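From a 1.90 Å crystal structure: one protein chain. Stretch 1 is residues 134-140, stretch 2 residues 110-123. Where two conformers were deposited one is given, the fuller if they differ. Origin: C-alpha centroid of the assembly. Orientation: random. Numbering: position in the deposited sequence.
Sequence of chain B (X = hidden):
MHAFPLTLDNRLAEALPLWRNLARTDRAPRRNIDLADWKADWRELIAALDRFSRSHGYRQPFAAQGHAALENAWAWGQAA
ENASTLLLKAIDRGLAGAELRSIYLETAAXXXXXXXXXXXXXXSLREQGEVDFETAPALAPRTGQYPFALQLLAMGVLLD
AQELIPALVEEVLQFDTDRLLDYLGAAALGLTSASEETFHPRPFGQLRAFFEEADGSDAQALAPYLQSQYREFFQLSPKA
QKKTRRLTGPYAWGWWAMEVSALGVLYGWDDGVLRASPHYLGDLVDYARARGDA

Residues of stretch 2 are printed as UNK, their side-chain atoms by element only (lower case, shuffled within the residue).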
# COMPACT_ATOMS: atom_id res chain seq x y z
N GLU B 134 8.84 -24.27 2.09
CA GLU B 134 9.37 -24.94 0.91
C GLU B 134 8.38 -25.94 0.29
O GLU B 134 8.18 -25.94 -0.92
CB GLU B 134 10.71 -25.62 1.24
CG GLU B 134 11.80 -25.41 0.21
CD GLU B 134 11.85 -26.50 -0.86
OE1 GLU B 134 11.54 -27.67 -0.54
OE2 GLU B 134 12.22 -26.19 -2.02
N THR B 135 7.72 -26.75 1.12
CA THR B 135 6.94 -27.88 0.64
C THR B 135 5.48 -27.86 1.17
O THR B 135 4.62 -28.64 0.74
CB THR B 135 7.64 -29.21 1.04
OG1 THR B 135 6.96 -30.32 0.45
CG2 THR B 135 7.72 -29.36 2.57
N ALA B 136 5.23 -26.94 2.10
CA ALA B 136 3.91 -26.80 2.73
C ALA B 136 2.85 -26.43 1.69
O ALA B 136 3.14 -25.73 0.71
CB ALA B 136 3.96 -25.75 3.83
N PRO B 137 1.60 -26.88 1.92
CA PRO B 137 0.50 -26.48 1.07
C PRO B 137 0.34 -24.96 1.05
O PRO B 137 0.81 -24.28 1.97
CB PRO B 137 -0.74 -27.09 1.75
CG PRO B 137 -0.23 -28.10 2.73
CD PRO B 137 1.20 -27.79 3.02
N ALA B 138 -0.37 -24.45 0.04
CA ALA B 138 -0.69 -23.02 -0.07
C ALA B 138 -1.31 -22.50 1.24
O ALA B 138 -1.02 -21.37 1.69
CB ALA B 138 -1.64 -22.77 -1.22
N LEU B 139 -2.13 -23.34 1.85
CA LEU B 139 -2.69 -23.03 3.16
C LEU B 139 -2.43 -24.22 4.07
O LEU B 139 -2.92 -25.32 3.84
CB LEU B 139 -4.19 -22.70 3.04
CG LEU B 139 -4.92 -21.89 4.10
CD1 LEU B 139 -4.15 -20.66 4.59
CD2 LEU B 139 -6.30 -21.50 3.57
N ALA B 140 -1.62 -23.98 5.10
CA ALA B 140 -1.17 -25.06 5.99
C ALA B 140 -1.95 -24.98 7.29
O ALA B 140 -1.60 -24.16 8.16
CB ALA B 140 0.31 -24.91 6.28
N UNK B 110 -9.30 -16.68 -5.56
CA UNK B 110 -7.94 -16.20 -5.39
C UNK B 110 -7.09 -17.21 -4.62
O UNK B 110 -5.92 -17.39 -4.97
c UNK B 110 -7.27 -13.36 -6.76
c UNK B 110 -7.89 -14.81 -4.73
c UNK B 110 -8.61 -12.45 -4.71
c UNK B 110 -8.33 -13.65 -5.64
N UNK B 111 -7.65 -17.84 -3.58
CA UNK B 111 -6.92 -18.90 -2.88
C UNK B 111 -6.53 -20.09 -3.79
O UNK B 111 -5.39 -20.58 -3.75
c UNK B 111 -4.30 -18.92 1.53
c UNK B 111 -7.71 -19.39 -1.66
c UNK B 111 -6.67 -17.49 1.42
c UNK B 111 -7.54 -18.51 -0.44
c UNK B 111 -8.42 -17.54 0.01
c UNK B 111 -6.42 -18.49 0.45
c UNK B 111 -5.77 -17.21 2.47
n UNK B 111 -7.91 -16.96 1.15
c UNK B 111 -4.59 -17.92 2.50
c UNK B 111 -5.19 -19.19 0.49
N UNK B 112 -7.49 -20.53 -4.61
CA UNK B 112 -7.29 -21.60 -5.59
C UNK B 112 -6.24 -21.20 -6.63
O UNK B 112 -5.31 -21.97 -6.88
c UNK B 112 -10.00 -23.16 -7.88
c UNK B 112 -8.61 -21.89 -6.30
c UNK B 112 -8.18 -24.32 -6.56
c UNK B 112 -8.61 -23.04 -7.28
N UNK B 113 -6.39 -20.01 -7.23
CA UNK B 113 -5.36 -19.48 -8.18
C UNK B 113 -3.99 -19.37 -7.56
O UNK B 113 -2.98 -19.74 -8.18
c UNK B 113 -5.78 -18.12 -8.79
c UNK B 113 -7.06 -18.24 -9.68
o UNK B 113 -7.65 -17.21 -10.00
o UNK B 113 -7.47 -19.36 -10.09
N UNK B 114 -3.92 -18.83 -6.34
CA UNK B 114 -2.66 -18.82 -5.61
C UNK B 114 -2.04 -20.21 -5.56
O UNK B 114 -0.86 -20.38 -5.88
c UNK B 114 0.18 -19.15 -1.24
c UNK B 114 -2.84 -18.23 -4.20
c UNK B 114 -1.15 -19.33 -0.95
c UNK B 114 -1.76 -18.56 -3.18
c UNK B 114 -0.41 -18.35 -3.44
c UNK B 114 0.57 -18.66 -2.49
o UNK B 114 1.17 -19.42 -0.31
c UNK B 114 -2.12 -19.04 -1.90
N UNK B 115 -2.81 -21.20 -5.11
CA UNK B 115 -2.25 -22.55 -4.96
C UNK B 115 -1.74 -23.10 -6.31
O UNK B 115 -0.74 -23.83 -6.37
c UNK B 115 -3.32 -23.49 -4.37
o UNK B 115 -4.30 -23.90 -5.36
N UNK B 116 -2.44 -22.78 -7.39
CA UNK B 116 -2.02 -23.28 -8.73
C UNK B 116 -0.74 -22.64 -9.20
O UNK B 116 0.14 -23.31 -9.79
n UNK B 116 -8.15 -22.59 -10.80
c UNK B 116 -7.90 -23.87 -10.50
c UNK B 116 -5.51 -23.37 -10.26
n UNK B 116 -6.66 -24.26 -10.22
c UNK B 116 -3.12 -23.05 -9.75
c UNK B 116 -4.35 -23.93 -9.49
n UNK B 116 -8.90 -24.74 -10.45
N UNK B 117 -0.58 -21.34 -8.92
CA UNK B 117 0.65 -20.63 -9.32
C UNK B 117 1.80 -21.07 -8.43
O UNK B 117 2.94 -21.18 -8.89
c UNK B 117 -0.94 -17.15 -9.94
c UNK B 117 0.03 -18.66 -11.65
c UNK B 117 0.45 -19.09 -9.24
c UNK B 117 -0.58 -18.57 -10.25
N UNK B 118 1.48 -21.36 -7.17
CA UNK B 118 2.49 -21.85 -6.24
C UNK B 118 2.97 -23.22 -6.72
O UNK B 118 4.17 -23.46 -6.77
c UNK B 118 2.92 -22.42 -3.72
c UNK B 118 2.14 -22.56 -2.37
c UNK B 118 4.10 -21.47 -3.58
c UNK B 118 1.94 -21.96 -4.81
N UNK B 119 2.03 -24.11 -7.03
CA UNK B 119 2.37 -25.43 -7.61
C UNK B 119 3.22 -25.36 -8.87
O UNK B 119 4.18 -26.09 -9.01
N UNK B 120 2.83 -24.49 -9.78
CA UNK B 120 3.53 -24.32 -11.05
C UNK B 120 4.96 -23.79 -10.83
O UNK B 120 5.90 -24.20 -11.52
c UNK B 120 2.73 -23.37 -11.93
N UNK B 121 5.12 -22.89 -9.86
CA UNK B 121 6.47 -22.38 -9.53
C UNK B 121 7.34 -23.50 -8.97
O UNK B 121 8.52 -23.57 -9.25
c UNK B 121 6.37 -21.25 -8.48
N UNK B 122 6.76 -24.33 -8.12
CA UNK B 122 7.55 -25.41 -7.50
C UNK B 122 7.91 -26.45 -8.53
O UNK B 122 9.01 -27.03 -8.50
n UNK B 122 5.16 -24.35 -0.75
c UNK B 122 6.77 -25.13 -5.08
n UNK B 122 5.80 -24.88 -2.88
c UNK B 122 4.94 -25.02 -1.87
n UNK B 122 3.89 -25.82 -2.00
c UNK B 122 6.76 -26.01 -6.34
c UNK B 122 5.66 -25.54 -4.16
N UNK B 123 7.01 -26.68 -9.48
CA UNK B 123 7.32 -27.55 -10.62
C UNK B 123 8.46 -27.00 -11.46
O UNK B 123 9.38 -27.74 -11.84
o UNK B 123 5.25 -29.24 -9.87
c UNK B 123 4.99 -28.53 -10.87
o UNK B 123 3.85 -28.47 -11.39
c UNK B 123 6.10 -27.72 -11.53
O HOH W 1 8.26 -23.45 -1.84

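Position 110 has four side-chain carbons, forked at the second, and lies out of reach of stretch 1. It is Leu110.

Position 111 has one carbon, then fused five- and six-membered rings of eight carbons and one nitrogen. The six-membered ring meets the side chain of Leu139. This is Trp111. Its CH2 lies 3.5 Å from Leu139 CD1. Leu139 CD2 sits over the ring face, 4.0 Å from the six-membered ring centroid of Trp111, a CH-pi contact.

Position 112 has four carbons, forked at the second, and points away. It is Leu112.

Position 113 has two carbons, the second carrying two oxygens, and touches nothing on stretch 1. It is Asp113.

Position 114 has one carbon and a six-carbon ring bearing an oxygen. The ring packs against Ala138. It is Tyr114. Its CE2 is 3.5 Å from Ala138 CB, and Ala138 O lies at the ring edge.

Position 115 has one carbon and one oxygen. Its CB is 3.6 Å from Ala138 CB. It is Ser115. Its OG turns back to the helix and donates to Leu112 O at 2.7 Å.

Position 116 has three carbons, a nitrogen, and a carbon carrying two more nitrogens. It does not reach stretch 1. It is Arg116, and its NH1 forms a salt bridge with Asp113 OD1 at 3.4 Å; the hydrogen bond within it is weak.

Position 117 has four carbons, forked at the second, and is out of reach. It is Leu117.

Position 118 has the same four forked carbons but points toward stretch 1, against Ala138. It is Leu118, with CD2 3.7 Å from Ala138 CA.

Position 119 has no side-chain atoms: Gly119. Positions 120 and 121 have one carbon each and no contact: Ala120 and Ala121.

Position 122 has three carbons, a nitrogen, and a carbon carrying two nitrogens. This end reaches the backbone of 134-136. It is Arg122. NH1 and NH2 each donate to Ala136 O at 2.8 Å.

Position 123 has two carbons, the second carrying two oxygens, and no contact. It is Asp123.

The contact has an apolar part and a polar part. Ala138 is buried, and its small side chain lets the loop come close: its CA is 5.2 Å from Ser115 CA. Leu139 extends this packing onto Trp111. Farther along the helix, Arg122 holds the loop backbone, with Ala136 O near the guanidinium plane and Glu134 O over one face. Water 1 accepts from Arg122 NE at 3.0 Å and donates to Glu134 O at 2.7 Å, bridging the two.

Stretch 2 (110-123) LWLDYSRLLGAARD
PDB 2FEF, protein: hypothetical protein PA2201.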